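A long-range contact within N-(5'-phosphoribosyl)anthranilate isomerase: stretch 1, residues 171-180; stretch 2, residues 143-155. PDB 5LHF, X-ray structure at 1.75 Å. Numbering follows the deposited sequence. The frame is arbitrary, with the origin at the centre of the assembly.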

# COMPACT_ATOMS: atom_id res chain seq x y z
N GLY A 171 -9.81 7.40 11.64
CA GLY A 171 -9.91 7.05 13.06
C GLY A 171 -10.83 5.88 13.29
O GLY A 171 -10.53 4.97 14.06
N GLU A 172 -11.97 5.87 12.59
CA GLU A 172 -12.89 4.75 12.70
C GLU A 172 -12.28 3.49 12.09
O GLU A 172 -12.40 2.40 12.66
CB GLU A 172 -14.22 5.10 12.03
CG GLU A 172 -15.28 4.02 12.15
CD GLU A 172 -16.30 4.08 11.04
OE1 GLU A 172 -16.02 4.72 10.00
OE2 GLU A 172 -17.39 3.48 11.19
N ALA A 173 -11.60 3.63 10.95
CA ALA A 173 -10.96 2.47 10.33
C ALA A 173 -9.92 1.85 11.25
O ALA A 173 -9.81 0.62 11.34
CB ALA A 173 -10.32 2.88 9.00
N ILE A 174 -9.15 2.68 11.96
CA ILE A 174 -8.10 2.15 12.81
C ILE A 174 -8.69 1.41 14.01
O ILE A 174 -8.33 0.27 14.29
CB ILE A 174 -7.15 3.27 13.26
CG1 ILE A 174 -6.21 3.66 12.10
CG2 ILE A 174 -6.34 2.84 14.49
CD1 ILE A 174 -5.49 5.03 12.27
N ARG A 175 -9.59 2.05 14.75
CA ARG A 175 -10.04 1.35 15.95
C ARG A 175 -11.01 0.22 15.63
O ARG A 175 -11.23 -0.64 16.50
CB ARG A 175 -10.61 2.35 16.96
CG ARG A 175 -9.50 3.20 17.61
CD ARG A 175 -10.05 4.32 18.51
NE ARG A 175 -10.61 5.43 17.75
CZ ARG A 175 -11.89 5.56 17.44
NH1 ARG A 175 -12.77 4.64 17.82
NH2 ARG A 175 -12.31 6.59 16.74
N TRP A 176 -11.52 0.15 14.40
CA TRP A 176 -12.32 -1.00 13.96
C TRP A 176 -11.43 -2.16 13.54
O TRP A 176 -11.63 -3.30 13.97
CB TRP A 176 -13.23 -0.57 12.82
CG TRP A 176 -14.26 -1.57 12.38
CD1 TRP A 176 -14.20 -2.93 12.46
CD2 TRP A 176 -15.53 -1.26 11.79
NE1 TRP A 176 -15.35 -3.50 11.95
CE2 TRP A 176 -16.18 -2.49 11.54
CE3 TRP A 176 -16.18 -0.07 11.45
CZ2 TRP A 176 -17.45 -2.56 10.95
CZ3 TRP A 176 -17.44 -0.14 10.87
CH2 TRP A 176 -18.06 -1.38 10.63
N VAL A 177 -10.42 -1.89 12.71
CA VAL A 177 -9.60 -2.97 12.16
C VAL A 177 -8.37 -3.25 13.02
O VAL A 177 -7.89 -4.39 13.04
CB VAL A 177 -9.19 -2.60 10.72
CG1 VAL A 177 -8.23 -3.64 10.12
CG2 VAL A 177 -10.44 -2.45 9.85
N LYS A 178 -7.88 -2.25 13.74
CA LYS A 178 -6.63 -2.33 14.50
C LYS A 178 -5.47 -2.88 13.67
O LYS A 178 -4.86 -3.89 14.04
CB LYS A 178 -6.83 -3.15 15.78
CG LYS A 178 -7.84 -2.54 16.73
CD LYS A 178 -7.94 -3.36 18.00
CE LYS A 178 -8.74 -2.62 19.06
NZ LYS A 178 -10.13 -2.35 18.59
N PRO A 179 -5.13 -2.22 12.57
CA PRO A 179 -4.01 -2.68 11.74
C PRO A 179 -2.68 -2.24 12.34
O PRO A 179 -2.61 -1.37 13.21
CB PRO A 179 -4.27 -1.97 10.41
CG PRO A 179 -4.85 -0.65 10.84
CD PRO A 179 -5.70 -0.96 12.08
N ALA A 180 -1.61 -2.87 11.84
CA ALA A 180 -0.26 -2.43 12.18
C ALA A 180 0.17 -1.22 11.38
O ALA A 180 1.08 -0.49 11.80
CB ALA A 180 0.74 -3.57 11.97
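Stretch 2, residues 143-155: RRHDYRVSAIIAK

Stretch 2 is helical and packs against helix 171-177 of stretch 1, the two axes running in broadly the same direction at a crossing angle of -46° and approaching to 9.2 Å. The backbones come nearest at the end of helix 171-177, where the CA atoms of Val 177 and Ala 151 lie 4.1 Å apart; the small side chain of Ala 151 accompanies this close passage, its CB resting 3.7 Å from Trp 176 O. The contact buries 524 Å² in all, and no direct hydrogen bond crosses it.

Val 177, with chi1 t, is the knob of the interface, set among Tyr 147, Ser 150, Ala 151 and Ala 154. Its CG2 lies 3.9 Å from Tyr 147 CB, and its CG1 reaches Ser 150 CB at 3.8 Å and Ala 154 CB at 4.3 Å. Ser 150, chi1 m, turns its hydroxyl back onto its own helix, where OG donates to Asp 146 O at 2.9 Å.

The CA-to-CB bond of Tyr 147 points toward stretch 1 and carries CB over the five-membered ring of Trp 176, 3.8 Å from its centroid and nearly on the ring normal; chi1 is m, and the ring edge meets the tryptophan face, with planes at 68° and Tyr 147 CD2 3.6 Å from Trp 176 CE3, while Ala 173 covers one face of the tyrosine ring, Ala 173 CB standing 3.7 Å from Tyr 147 CZ. Extended Arg 143 brings NH2 to 2.9 Å from Tyr 147 OH in a weak hydrogen bond. The hydroxyl also donates to a water at 2.8 Å, and that water donates to Glu 172 OE1, joining the helices indirectly.

Trp 176, chi1 t, points toward stretch 2 and lays its indole along that helix. Arg 144 and Arg 148, both chi1 m, meet the ring at its edge, each offering a guanidinium face: Arg 144 CZ is 3.6 Å from Trp 176 CH2, and Arg 148 CZ is 3.6 Å from Trp 176 CZ2. Glu 172, chi1 and chi2 t, brings OE2 to 4.0 Å from Arg 144 NH1, but well out of the guanidinium plane, so the charges are merely near each other.

Lys 178 leaves helical geometry with positive phi, and its side chain starts sideways and its end leads away from stretch 2, NZ donating to Arg 175 O at 2.9 Å. Ala 154 faces the end of the helix, its CB 3.5 Å from Val 177 O and 3.8 Å from Lys 178 O. A second water donates to both Val 177 O and Ala 151 O, 2.8 Å from each.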

# COMPACT_ATOMS: atom_id res chain seq x y z
N ARG A 143 -18.19 -1.42 2.35
CA ARG A 143 -16.96 -1.03 3.03
C ARG A 143 -16.97 -1.49 4.49
O ARG A 143 -15.94 -1.93 5.01
CB ARG A 143 -16.77 0.48 2.93
CG ARG A 143 -15.47 0.97 3.46
CD ARG A 143 -15.22 2.40 3.01
NE ARG A 143 -14.00 2.90 3.62
CZ ARG A 143 -12.79 2.71 3.13
NH1 ARG A 143 -12.62 2.05 1.98
NH2 ARG A 143 -11.75 3.20 3.79
N ARG A 144 -18.12 -1.40 5.16
CA ARG A 144 -18.21 -1.89 6.53
C ARG A 144 -17.92 -3.39 6.60
O ARG A 144 -17.23 -3.86 7.51
CB ARG A 144 -19.58 -1.57 7.12
CG ARG A 144 -19.72 -0.14 7.62
CD ARG A 144 -21.13 0.17 8.11
NE ARG A 144 -21.42 -0.40 9.43
CZ ARG A 144 -21.28 0.25 10.58
NH1 ARG A 144 -20.85 1.50 10.59
NH2 ARG A 144 -21.57 -0.36 11.72
N HIS A 145 -18.43 -4.14 5.62
CA HIS A 145 -18.10 -5.56 5.52
C HIS A 145 -16.60 -5.76 5.33
O HIS A 145 -16.02 -6.70 5.88
CB HIS A 145 -18.87 -6.16 4.35
CG HIS A 145 -18.32 -7.47 3.85
ND1 HIS A 145 -17.25 -7.54 2.99
CD2 HIS A 145 -18.71 -8.74 4.08
CE1 HIS A 145 -16.99 -8.81 2.72
NE2 HIS A 145 -17.86 -9.56 3.37
N ASP A 146 -15.97 -4.90 4.54
CA ASP A 146 -14.53 -5.04 4.30
C ASP A 146 -13.74 -4.83 5.58
O ASP A 146 -12.75 -5.53 5.83
CB ASP A 146 -14.08 -4.08 3.20
CG ASP A 146 -14.70 -4.40 1.85
OD1 ASP A 146 -15.44 -5.40 1.74
OD2 ASP A 146 -14.43 -3.64 0.89
N TYR A 147 -14.15 -3.86 6.41
CA TYR A 147 -13.49 -3.67 7.70
C TYR A 147 -13.63 -4.91 8.59
O TYR A 147 -12.70 -5.29 9.30
CB TYR A 147 -14.06 -2.45 8.43
CG TYR A 147 -13.67 -1.09 7.88
CD1 TYR A 147 -12.68 -0.93 6.92
CD2 TYR A 147 -14.31 0.06 8.34
CE1 TYR A 147 -12.34 0.34 6.43
CE2 TYR A 147 -13.98 1.32 7.87
CZ TYR A 147 -13.01 1.46 6.92
OH TYR A 147 -12.71 2.73 6.48
N ARG A 148 -14.81 -5.53 8.59
CA ARG A 148 -15.00 -6.72 9.43
C ARG A 148 -14.10 -7.86 9.00
O ARG A 148 -13.56 -8.59 9.84
CB ARG A 148 -16.46 -7.17 9.39
CG ARG A 148 -17.41 -6.22 10.04
CD ARG A 148 -18.82 -6.52 9.62
NE ARG A 148 -19.69 -5.36 9.71
CZ ARG A 148 -20.21 -4.90 10.84
NH1 ARG A 148 -19.94 -5.49 11.99
NH2 ARG A 148 -20.99 -3.84 10.82
N VAL A 149 -13.93 -8.04 7.69
CA VAL A 149 -12.99 -9.04 7.19
C VAL A 149 -11.58 -8.68 7.62
O VAL A 149 -10.84 -9.52 8.15
CB VAL A 149 -13.10 -9.16 5.66
CG1 VAL A 149 -12.00 -10.08 5.12
CG2 VAL A 149 -14.48 -9.65 5.25
N SER A 150 -11.18 -7.42 7.40
CA SER A 150 -9.81 -7.02 7.67
C SER A 150 -9.48 -7.15 9.14
O SER A 150 -8.34 -7.51 9.50
CB SER A 150 -9.59 -5.58 7.19
OG SER A 150 -9.88 -5.47 5.80
N ALA A 151 -10.45 -6.87 10.02
CA ALA A 151 -10.20 -6.99 11.45
C ALA A 151 -9.83 -8.42 11.83
O ALA A 151 -8.98 -8.62 12.71
CB ALA A 151 -11.42 -6.51 12.24
N ILE A 152 -10.43 -9.41 11.17
CA ILE A 152 -10.05 -10.79 11.45
C ILE A 152 -8.64 -11.08 10.94
O ILE A 152 -7.84 -11.73 11.63
CB ILE A 152 -11.09 -11.75 10.83
CG1 ILE A 152 -12.45 -11.57 11.51
CG2 ILE A 152 -10.62 -13.19 10.97
CD1 ILE A 152 -13.61 -12.31 10.83
N ILE A 153 -8.31 -10.59 9.74
CA ILE A 153 -6.97 -10.81 9.19
C ILE A 153 -5.91 -10.16 10.07
O ILE A 153 -4.81 -10.70 10.23
CB ILE A 153 -6.89 -10.26 7.75
CG1 ILE A 153 -8.07 -10.76 6.90
CG2 ILE A 153 -5.55 -10.62 7.13
CD1 ILE A 153 -8.09 -12.24 6.68
N ALA A 154 -6.22 -8.98 10.64
CA ALA A 154 -5.22 -8.21 11.38
C ALA A 154 -4.79 -8.90 12.66
O ALA A 154 -3.76 -8.53 13.23
CB ALA A 154 -5.76 -6.81 11.70
N LYS A 155 -5.56 -9.88 13.14
CA LYS A 155 -5.15 -10.63 14.33
C LYS A 155 -4.04 -11.62 14.02
O LYS A 155 -3.25 -11.96 14.91
CB LYS A 155 -6.36 -11.35 14.94
CG LYS A 155 -7.42 -10.39 15.47
CD LYS A 155 -8.65 -11.13 15.94
CE LYS A 155 -9.83 -10.18 16.11
NZ LYS A 155 -10.99 -10.87 16.72
O HOH W 1 -13.95 4.66 8.16
O HOH W 2 -8.17 -6.76 14.57
O HOH W 3 -2.48 -5.91 12.02